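Local coordinates for serine acetyltransferase (Neisseria gonorrhoeae, PDB 6WYE), which probably transfers the acetyl group of acetyl-CoA to L-serine, giving O-acetyl-L-serine in the first step of cysteine biosynthesis, at residues A95-D109 and F133-L145. Sequence-based numbering, arbitrary orientation.
Sequences ALGSDTQISKCVEAD and FHAIQAHRINHRL
Cys105 lays its CB over the centre of one face of the Arg140 guanidinium, 3.6 Å from CZ, while Asp109 OD2 and Gln137 OE1 meet that group at its edge. A side chain as small as cysteine's suits this place, probably because its CB can sit directly against the flat cation. Arg140 runs extended from CG to NE (chi3 -164°), which carries its charge across to Asp109. There Arg140 NH2 gives Asp109 OD2 an almost straight 2.8 Å salt-bridge hydrogen bond on the syn side of the carboxylate. The anti lone pair of Asp109 OD2 accepts from Gln137 NE2, also at 2.8 Å. Gln137, bent at chi2, turns its OE1 back to take the NE proton of Arg140 at 2.9 Å, so the amide uses both ends and its flip is fixed. Its CG covers one face of the Phe133 ring, whose edge meets Val106 CG1 and Asp109 CB.

Helix segments 100-109 and 133-145 run nearly antiparallel (166°) in the helical N-terminal domain of serine acetyltransferase, with Asp109 as a knob among Phe133, Ile136, Gln137 and Arg140. Asp109 OD1 accepts a hydrogen bond from Leu179 N and Arg140 NH2 donates one to Gly176 O, tying the pair to the start of the left-handed beta-helix built from hexapeptide repeats.

Farther along, Ile102 CG2 packs on the aliphatic start of Arg140, and Ala95, small enough for a close approach, sets CB 3.6 Å from Ile141 CG2. Asp99 caps helix 100-109 through OD1 and Gln101 N; its OD2 receives a weak 3.3 Å salt-bridge bond from Arg144 NH2, while NH1 of the same arginine has its stronger partner in Asp148.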
ATOM      1  N   ALA A  95       8.893 -13.399 -21.123  1.00 53.40           N
ATOM      2  CA  ALA A  95       7.956 -13.675 -22.206  1.00 51.90           C
ATOM      3  C   ALA A  95       8.298 -12.868 -23.447  1.00 51.18           C
ATOM      4  O   ALA A  95       8.237 -13.385 -24.571  1.00 52.81           O
ATOM      5  CB  ALA A  95       6.524 -13.382 -21.756  1.00 50.68           C
ATOM      6  N   LEU A  96       8.645 -11.595 -23.269  1.00 51.04           N
ATOM      7  CA  LEU A  96       9.083 -10.802 -24.408  1.00 54.62           C
ATOM      8  C   LEU A  96      10.366 -11.363 -25.008  1.00 59.72           C
ATOM      9  O   LEU A  96      10.547 -11.329 -26.233  1.00 61.82           O
ATOM     10  CB  LEU A  96       9.285  -9.345 -23.994  1.00 53.04           C
ATOM     11  CG  LEU A  96       8.010  -8.528 -23.817  1.00 52.84           C
ATOM     12  CD1 LEU A  96       8.358  -7.174 -23.278  1.00 50.86           C
ATOM     13  CD2 LEU A  96       7.281  -8.392 -25.132  1.00 54.31           C
ATOM     14  N   GLY A  97      11.260 -11.891 -24.166  1.00 59.50           N
ATOM     15  CA  GLY A  97      12.481 -12.494 -24.676  1.00 59.40           C
ATOM     16  C   GLY A  97      12.243 -13.831 -25.345  1.00 59.72           C
ATOM     17  O   GLY A  97      12.984 -14.211 -26.255  1.00 58.98           O
ATOM     18  N   SER A  98      11.200 -14.553 -24.918  1.00 60.59           N
ATOM     19  CA  SER A  98      10.867 -15.856 -25.486  1.00 62.49           C
ATOM     20  C   SER A  98      10.142 -15.758 -26.827  1.00 63.11           C
ATOM     21  O   SER A  98      10.167 -16.719 -27.602  1.00 62.39           O
ATOM     22  CB  SER A  98      10.006 -16.652 -24.497  1.00 61.97           C
ATOM     23  N   ASP A  99       9.497 -14.625 -27.116  1.00 62.49           N
ATOM     24  CA  ASP A  99       8.690 -14.447 -28.327  1.00 62.57           C
ATOM     25  C   ASP A  99       8.991 -13.046 -28.854  1.00 59.11           C
ATOM     26  O   ASP A  99       8.263 -12.093 -28.562  1.00 55.79           O
ATOM     27  CB  ASP A  99       7.206 -14.642 -28.032  1.00 65.13           C
ATOM     28  CG  ASP A  99       6.342 -14.655 -29.291  1.00 66.13           C
ATOM     29  OD1 ASP A  99       6.850 -14.365 -30.396  1.00 66.03           O
ATOM     30  OD2 ASP A  99       5.135 -14.959 -29.161  1.00 67.73           O
ATOM     31  N   THR A 100      10.060 -12.929 -29.644  1.00 57.87           N
ATOM     32  CA  THR A 100      10.448 -11.607 -30.119  1.00 59.62           C
ATOM     33  C   THR A 100       9.508 -11.065 -31.185  1.00 59.03           C
ATOM     34  O   THR A 100       9.638  -9.893 -31.562  1.00 60.12           O
ATOM     35  CB  THR A 100      11.881 -11.657 -30.653  1.00 62.20           C
ATOM     36  OG1 THR A 100      12.640 -12.592 -29.877  1.00 64.10           O
ATOM     37  N   GLN A 101       8.524 -11.852 -31.627  1.00 55.45           N
ATOM     38  CA  GLN A 101       7.489 -11.300 -32.496  1.00 54.79           C
ATOM     39  C   GLN A 101       6.597 -10.317 -31.745  1.00 50.85           C
ATOM     40  O   GLN A 101       6.050  -9.389 -32.352  1.00 49.22           O
ATOM     41  CB  GLN A 101       6.642 -12.426 -33.093  1.00 55.74           C
ATOM     42  N   ILE A 102       6.448 -10.492 -30.431  1.00 46.97           N
ATOM     43  CA  ILE A 102       5.583  -9.605 -29.661  1.00 41.89           C
ATOM     44  C   ILE A 102       6.069  -8.162 -29.755  1.00 43.56           C
ATOM     45  O   ILE A 102       5.289  -7.240 -30.032  1.00 45.31           O
ATOM     46  CB  ILE A 102       5.492 -10.085 -28.208  1.00 40.91           C
ATOM     47  CG1 ILE A 102       4.910 -11.499 -28.173  1.00 41.70           C
ATOM     48  CG2 ILE A 102       4.640  -9.127 -27.396  1.00 40.63           C
ATOM     49  CD1 ILE A 102       4.770 -12.076 -26.780  1.00 41.03           C
ATOM     50  N   SER A 103       7.374  -7.944 -29.552  1.00 42.61           N
ATOM     51  CA  SER A 103       7.898  -6.584 -29.602  1.00 44.20           C
ATOM     52  C   SER A 103       7.713  -5.965 -30.979  1.00 42.18           C
ATOM     53  O   SER A 103       7.442  -4.761 -31.087  1.00 38.98           O
ATOM     54  CB  SER A 103       9.378  -6.577 -29.213  1.00 50.58           C
ATOM     55  OG  SER A 103       9.531  -6.398 -27.817  1.00 55.51           O
ATOM     56  N   LYS A 104       7.772  -6.777 -32.035  1.00 43.91           N
ATOM     57  CA  LYS A 104       7.507  -6.253 -33.370  1.00 45.43           C
ATOM     58  C   LYS A 104       6.044  -5.853 -33.510  1.00 42.87           C
ATOM     59  O   LYS A 104       5.731  -4.817 -34.106  1.00 43.84           O
ATOM     60  CB  LYS A 104       7.898  -7.283 -34.430  1.00 48.20           C
ATOM     61  N   CYS A 105       5.136  -6.648 -32.949  1.00 42.46           N
ATOM     62  CA  CYS A 105       3.737  -6.239 -32.922  1.00 40.43           C
ATOM     63  C   CYS A 105       3.558  -4.959 -32.120  1.00 38.78           C
ATOM     64  O   CYS A 105       2.829  -4.053 -32.540  1.00 36.80           O
ATOM     65  CB  CYS A 105       2.897  -7.377 -32.359  1.00 46.53           C
ATOM     66  SG  CYS A 105       2.948  -8.821 -33.426  1.00 49.93           S
ATOM     67  N   VAL A 106       4.258  -4.851 -30.984  1.00 39.48           N
ATOM     68  CA  VAL A 106       4.180  -3.653 -30.146  1.00 36.90           C
ATOM     69  C   VAL A 106       4.538  -2.412 -30.951  1.00 36.84           C
ATOM     70  O   VAL A 106       3.821  -1.398 -30.926  1.00 34.48           O
ATOM     71  CB  VAL A 106       5.099  -3.798 -28.915  1.00 36.56           C
ATOM     72  CG1 VAL A 106       5.305  -2.451 -28.236  1.00 36.32           C
ATOM     73  CG2 VAL A 106       4.518  -4.793 -27.931  1.00 35.39           C
ATOM     74  N   GLU A 107       5.649  -2.479 -31.691  1.00 35.67           N
ATOM     75  CA  GLU A 107       6.070  -1.339 -32.500  1.00 37.62           C
ATOM     76  C   GLU A 107       5.054  -1.020 -33.587  1.00 35.12           C
ATOM     77  O   GLU A 107       4.752   0.154 -33.839  1.00 32.63           O
ATOM     78  CB  GLU A 107       7.443  -1.610 -33.127  1.00 43.29           C
ATOM     79  CG  GLU A 107       8.521  -1.947 -32.104  1.00 48.80           C
ATOM     80  CD  GLU A 107       9.892  -1.401 -32.484  1.00 53.88           C
ATOM     81  OE1 GLU A 107      10.049  -0.881 -33.615  1.00 53.95           O
ATOM     82  OE2 GLU A 107      10.818  -1.514 -31.648  1.00 56.37           O
ATOM     83  N   ALA A 108       4.530  -2.045 -34.260  1.00 37.21           N
ATOM     84  CA  ALA A 108       3.515  -1.789 -35.280  1.00 36.26           C
ATOM     85  C   ALA A 108       2.303  -1.087 -34.679  1.00 35.66           C
ATOM     86  O   ALA A 108       1.751  -0.153 -35.271  1.00 35.36           O
ATOM     87  CB  ALA A 108       3.102  -3.101 -35.947  1.00 36.76           C
ATOM     88  N   ASP A 109       1.889  -1.518 -33.486  1.00 34.73           N
ATOM     89  CA  ASP A 109       0.733  -0.913 -32.829  1.00 34.07           C
ATOM     90  C   ASP A 109       0.962   0.564 -32.530  1.00 31.08           C
ATOM     91  O   ASP A 109       0.066   1.390 -32.737  1.00 28.74           O
ATOM     92  CB  ASP A 109       0.412  -1.683 -31.540  1.00 33.26           C
ATOM     93  CG  ASP A 109      -0.207  -3.045 -31.813  1.00 33.70           C
ATOM     94  OD1 ASP A 109      -0.362  -3.404 -33.004  1.00 34.04           O
ATOM     95  OD2 ASP A 109      -0.551  -3.762 -30.841  1.00 36.92           O
ATOM     96  N   PHE A 133      -4.056   0.375 -25.710  1.00 28.87           N
ATOM     97  CA  PHE A 133      -2.721  -0.124 -26.022  1.00 28.54           C
ATOM     98  C   PHE A 133      -2.188  -1.035 -24.912  1.00 28.39           C
ATOM     99  O   PHE A 133      -1.619  -2.099 -25.192  1.00 31.40           O
ATOM    100  CB  PHE A 133      -1.778   1.060 -26.261  1.00 31.41           C
ATOM    101  CG  PHE A 133      -0.351   0.654 -26.418  1.00 30.22           C
ATOM    102  CD1 PHE A 133       0.110   0.183 -27.645  1.00 28.55           C
ATOM    103  CD2 PHE A 133       0.530   0.719 -25.341  1.00 29.26           C
ATOM    104  CE1 PHE A 133       1.421  -0.209 -27.804  1.00 29.80           C
ATOM    105  CE2 PHE A 133       1.852   0.324 -25.485  1.00 30.65           C
ATOM    106  CZ  PHE A 133       2.298  -0.145 -26.723  1.00 34.20           C
ATOM    107  N   HIS A 134      -2.366  -0.648 -23.644  1.00 27.08           N
ATOM    108  CA  HIS A 134      -1.920  -1.511 -22.553  1.00 26.83           C
ATOM    109  C   HIS A 134      -2.622  -2.867 -22.602  1.00 25.74           C
ATOM    110  O   HIS A 134      -1.978  -3.916 -22.482  1.00 26.65           O
ATOM    111  CB  HIS A 134      -2.171  -0.839 -21.196  1.00 25.33           C
ATOM    112  CG  HIS A 134      -1.482   0.479 -21.042  1.00 28.14           C
ATOM    113  ND1 HIS A 134      -2.032   1.528 -20.341  1.00 28.14           N
ATOM    114  CD2 HIS A 134      -0.291   0.924 -21.514  1.00 27.86           C
ATOM    115  CE1 HIS A 134      -1.212   2.567 -20.390  1.00 28.62           C
ATOM    116  NE2 HIS A 134      -0.146   2.224 -21.090  1.00 28.21           N
ATOM    117  N   ALA A 135      -3.942  -2.866 -22.809  1.00 26.50           N
ATOM    118  CA  ALA A 135      -4.687  -4.126 -22.765  1.00 27.50           C
ATOM    119  C   ALA A 135      -4.255  -5.064 -23.885  1.00 29.14           C
ATOM    120  O   ALA A 135      -4.103  -6.272 -23.665  1.00 30.93           O
ATOM    121  CB  ALA A 135      -6.191  -3.864 -22.852  1.00 23.07           C
ATOM    122  N   ILE A 136      -4.056  -4.520 -25.091  1.00 24.72           N
ATOM    123  CA  ILE A 136      -3.631  -5.339 -26.222  1.00 27.51           C
ATOM    124  C   ILE A 136      -2.296  -6.006 -25.919  1.00 29.61           C
ATOM    125  O   ILE A 136      -2.121  -7.210 -26.129  1.00 31.73           O
ATOM    126  CB  ILE A 136      -3.530  -4.479 -27.502  1.00 30.16           C
ATOM    127  CG1 ILE A 136      -4.901  -4.036 -28.019  1.00 29.65           C
ATOM    128  CG2 ILE A 136      -2.752  -5.216 -28.602  1.00 29.15           C
ATOM    129  CD1 ILE A 136      -5.845  -5.162 -28.277  1.00 35.32           C
ATOM    130  N   GLN A 137      -1.318  -5.218 -25.462  1.00 30.89           N
ATOM    131  CA  GLN A 137       0.008  -5.774 -25.218  1.00 31.40           C
ATOM    132  C   GLN A 137      -0.004  -6.726 -24.033  1.00 31.23           C
ATOM    133  O   GLN A 137       0.684  -7.751 -24.059  1.00 34.00           O
ATOM    134  CB  GLN A 137       1.042  -4.666 -25.009  1.00 31.87           C
ATOM    135  CG  GLN A 137       1.084  -3.554 -26.082  1.00 31.53           C
ATOM    136  CD  GLN A 137       0.694  -4.017 -27.479  1.00 31.69           C
ATOM    137  OE1 GLN A 137       1.085  -5.099 -27.926  1.00 31.43           O
ATOM    138  NE2 GLN A 137      -0.071  -3.182 -28.183  1.00 31.28           N
ATOM    139  N   ALA A 138      -0.758  -6.402 -22.973  1.00 27.66           N
ATOM    140  CA  ALA A 138      -0.916  -7.371 -21.894  1.00 28.00           C
ATOM    141  C   ALA A 138      -1.484  -8.675 -22.432  1.00 30.49           C
ATOM    142  O   ALA A 138      -1.073  -9.760 -22.006  1.00 32.88           O
ATOM    143  CB  ALA A 138      -1.816  -6.822 -20.784  1.00 28.52           C
ATOM    144  N   HIS A 139      -2.427  -8.596 -23.381  1.00 28.90           N
ATOM    145  CA  HIS A 139      -2.980  -9.843 -23.911  1.00 30.15           C
ATOM    146  C   HIS A 139      -1.941 -10.628 -24.703  1.00 29.44           C
ATOM    147  O   HIS A 139      -1.857 -11.853 -24.574  1.00 31.24           O
ATOM    148  CB  HIS A 139      -4.193  -9.604 -24.796  1.00 32.21           C
ATOM    149  CG  HIS A 139      -4.524 -10.805 -25.631  1.00 34.54           C
ATOM    150  ND1 HIS A 139      -5.083 -11.947 -25.095  1.00 36.14           N
ATOM    151  CD2 HIS A 139      -4.267 -11.088 -26.932  1.00 35.51           C
ATOM    152  CE1 HIS A 139      -5.209 -12.859 -26.043  1.00 37.33           C
ATOM    153  NE2 HIS A 139      -4.721 -12.361 -27.167  1.00 35.60           N
ATOM    154  N   ARG A 140      -1.145  -9.943 -25.525  1.00 29.92           N
ATOM    155  CA  ARG A 140      -0.105 -10.634 -26.288  1.00 32.44           C
ATOM    156  C   ARG A 140       0.786 -11.458 -25.369  1.00 34.19           C
ATOM    157  O   ARG A 140       1.032 -12.645 -25.619  1.00 35.89           O
ATOM    158  CB  ARG A 140       0.737  -9.623 -27.071  1.00 32.35           C
ATOM    159  CG  ARG A 140       0.019  -8.893 -28.161  1.00 32.44           C
ATOM    160  CD  ARG A 140       1.019  -8.090 -29.001  1.00 31.52           C
ATOM    161  NE  ARG A 140       0.352  -7.091 -29.828  1.00 34.11           N
ATOM    162  CZ  ARG A 140      -0.382  -7.382 -30.901  1.00 35.21           C
ATOM    163  NH1 ARG A 140      -0.536  -8.646 -31.286  1.00 32.59           N
ATOM    164  NH2 ARG A 140      -0.957  -6.413 -31.595  1.00 34.72           N
ATOM    165  N   ILE A 141       1.250 -10.857 -24.270  1.00 33.84           N
ATOM    166  CA  ILE A 141       2.017 -11.632 -23.294  1.00 35.36           C
ATOM    167  C   ILE A 141       1.142 -12.712 -22.668  1.00 35.16           C
ATOM    168  O   ILE A 141       1.562 -13.871 -22.522  1.00 33.70           O
ATOM    169  CB  ILE A 141       2.619 -10.705 -22.223  1.00 37.90           C
ATOM    170  CG1 ILE A 141       3.468  -9.619 -22.885  1.00 37.22           C
ATOM    171  CG2 ILE A 141       3.447 -11.515 -21.230  1.00 39.24           C
ATOM    172  CD1 ILE A 141       3.972  -8.561 -21.918  1.00 40.10           C
ATOM    173  N   ASN A 142      -0.096 -12.359 -22.302  1.00 36.45           N
ATOM    174  CA  ASN A 142      -1.000 -13.347 -21.717  1.00 35.56           C
ATOM    175  C   ASN A 142      -1.182 -14.542 -22.638  1.00 37.46           C
ATOM    176  O   ASN A 142      -1.192 -15.694 -22.180  1.00 35.71           O
ATOM    177  CB  ASN A 142      -2.358 -12.719 -21.406  1.00 36.68           C
ATOM    178  CG  ASN A 142      -2.886 -13.160 -20.065  1.00 39.46           C
ATOM    179  OD1 ASN A 142      -2.109 -13.382 -19.136  1.00 37.72           O
ATOM    180  ND2 ASN A 142      -4.205 -13.309 -19.953  1.00 38.31           N
ATOM    181  N   HIS A 143      -1.311 -14.285 -23.941  1.00 34.43           N
ATOM    182  CA  HIS A 143      -1.467 -15.364 -24.905  1.00 36.54           C
ATOM    183  C   HIS A 143      -0.248 -16.277 -24.901  1.00 38.25           C
ATOM    184  O   HIS A 143      -0.384 -17.507 -24.930  1.00 40.51           O
ATOM    185  CB  HIS A 143      -1.708 -14.775 -26.298  1.00 34.43           C
ATOM    186  CG  HIS A 143      -2.048 -15.794 -27.337  1.00 38.38           C
ATOM    187  ND1 HIS A 143      -3.097 -16.679 -27.201  1.00 40.15           N
ATOM    188  CD2 HIS A 143      -1.485 -16.061 -28.540  1.00 40.18           C
ATOM    189  CE1 HIS A 143      -3.164 -17.446 -28.274  1.00 40.54           C
ATOM    190  NE2 HIS A 143      -2.196 -17.094 -29.101  1.00 39.32           N
ATOM    191  N   ARG A 144       0.952 -15.688 -24.832  1.00 37.42           N
ATOM    192  CA  ARG A 144       2.181 -16.477 -24.756  1.00 41.80           C
ATOM    193  C   ARG A 144       2.213 -17.337 -23.492  1.00 41.88           C
ATOM    194  O   ARG A 144       2.590 -18.514 -23.544  1.00 41.91           O
ATOM    195  CB  ARG A 144       3.393 -15.538 -24.836  1.00 47.88           C
ATOM    196  CG  ARG A 144       4.775 -16.120 -24.468  1.00 53.70           C
ATOM    197  CD  ARG A 144       5.088 -17.464 -25.133  1.00 58.44           C
ATOM    198  NE  ARG A 144       5.038 -17.391 -26.588  1.00 62.69           N
ATOM    199  CZ  ARG A 144       4.649 -18.389 -27.376  1.00 62.64           C
ATOM    200  NH1 ARG A 144       4.282 -19.552 -26.848  1.00 62.54           N
ATOM    201  NH2 ARG A 144       4.636 -18.224 -28.693  1.00 61.81           N
ATOM    202  N   LEU A 145       1.844 -16.761 -22.345  1.00 41.27           N
ATOM    203  CA  LEU A 145       1.801 -17.526 -21.099  1.00 42.14           C
ATOM    204  C   LEU A 145       0.822 -18.690 -21.209  1.00 43.22           C
ATOM    205  O   LEU A 145       1.063 -19.777 -20.667  1.00 41.77           O
ATOM    206  CB  LEU A 145       1.422 -16.603 -19.940  1.00 38.38           C
ATOM    207  CG  LEU A 145       2.478 -15.559 -19.587  1.00 41.60           C
ATOM    208  CD1 LEU A 145       2.014 -14.656 -18.456  1.00 39.84           C
ATOM    209  CD2 LEU A 145       3.789 -16.272 -19.216  1.00 41.27           C
TER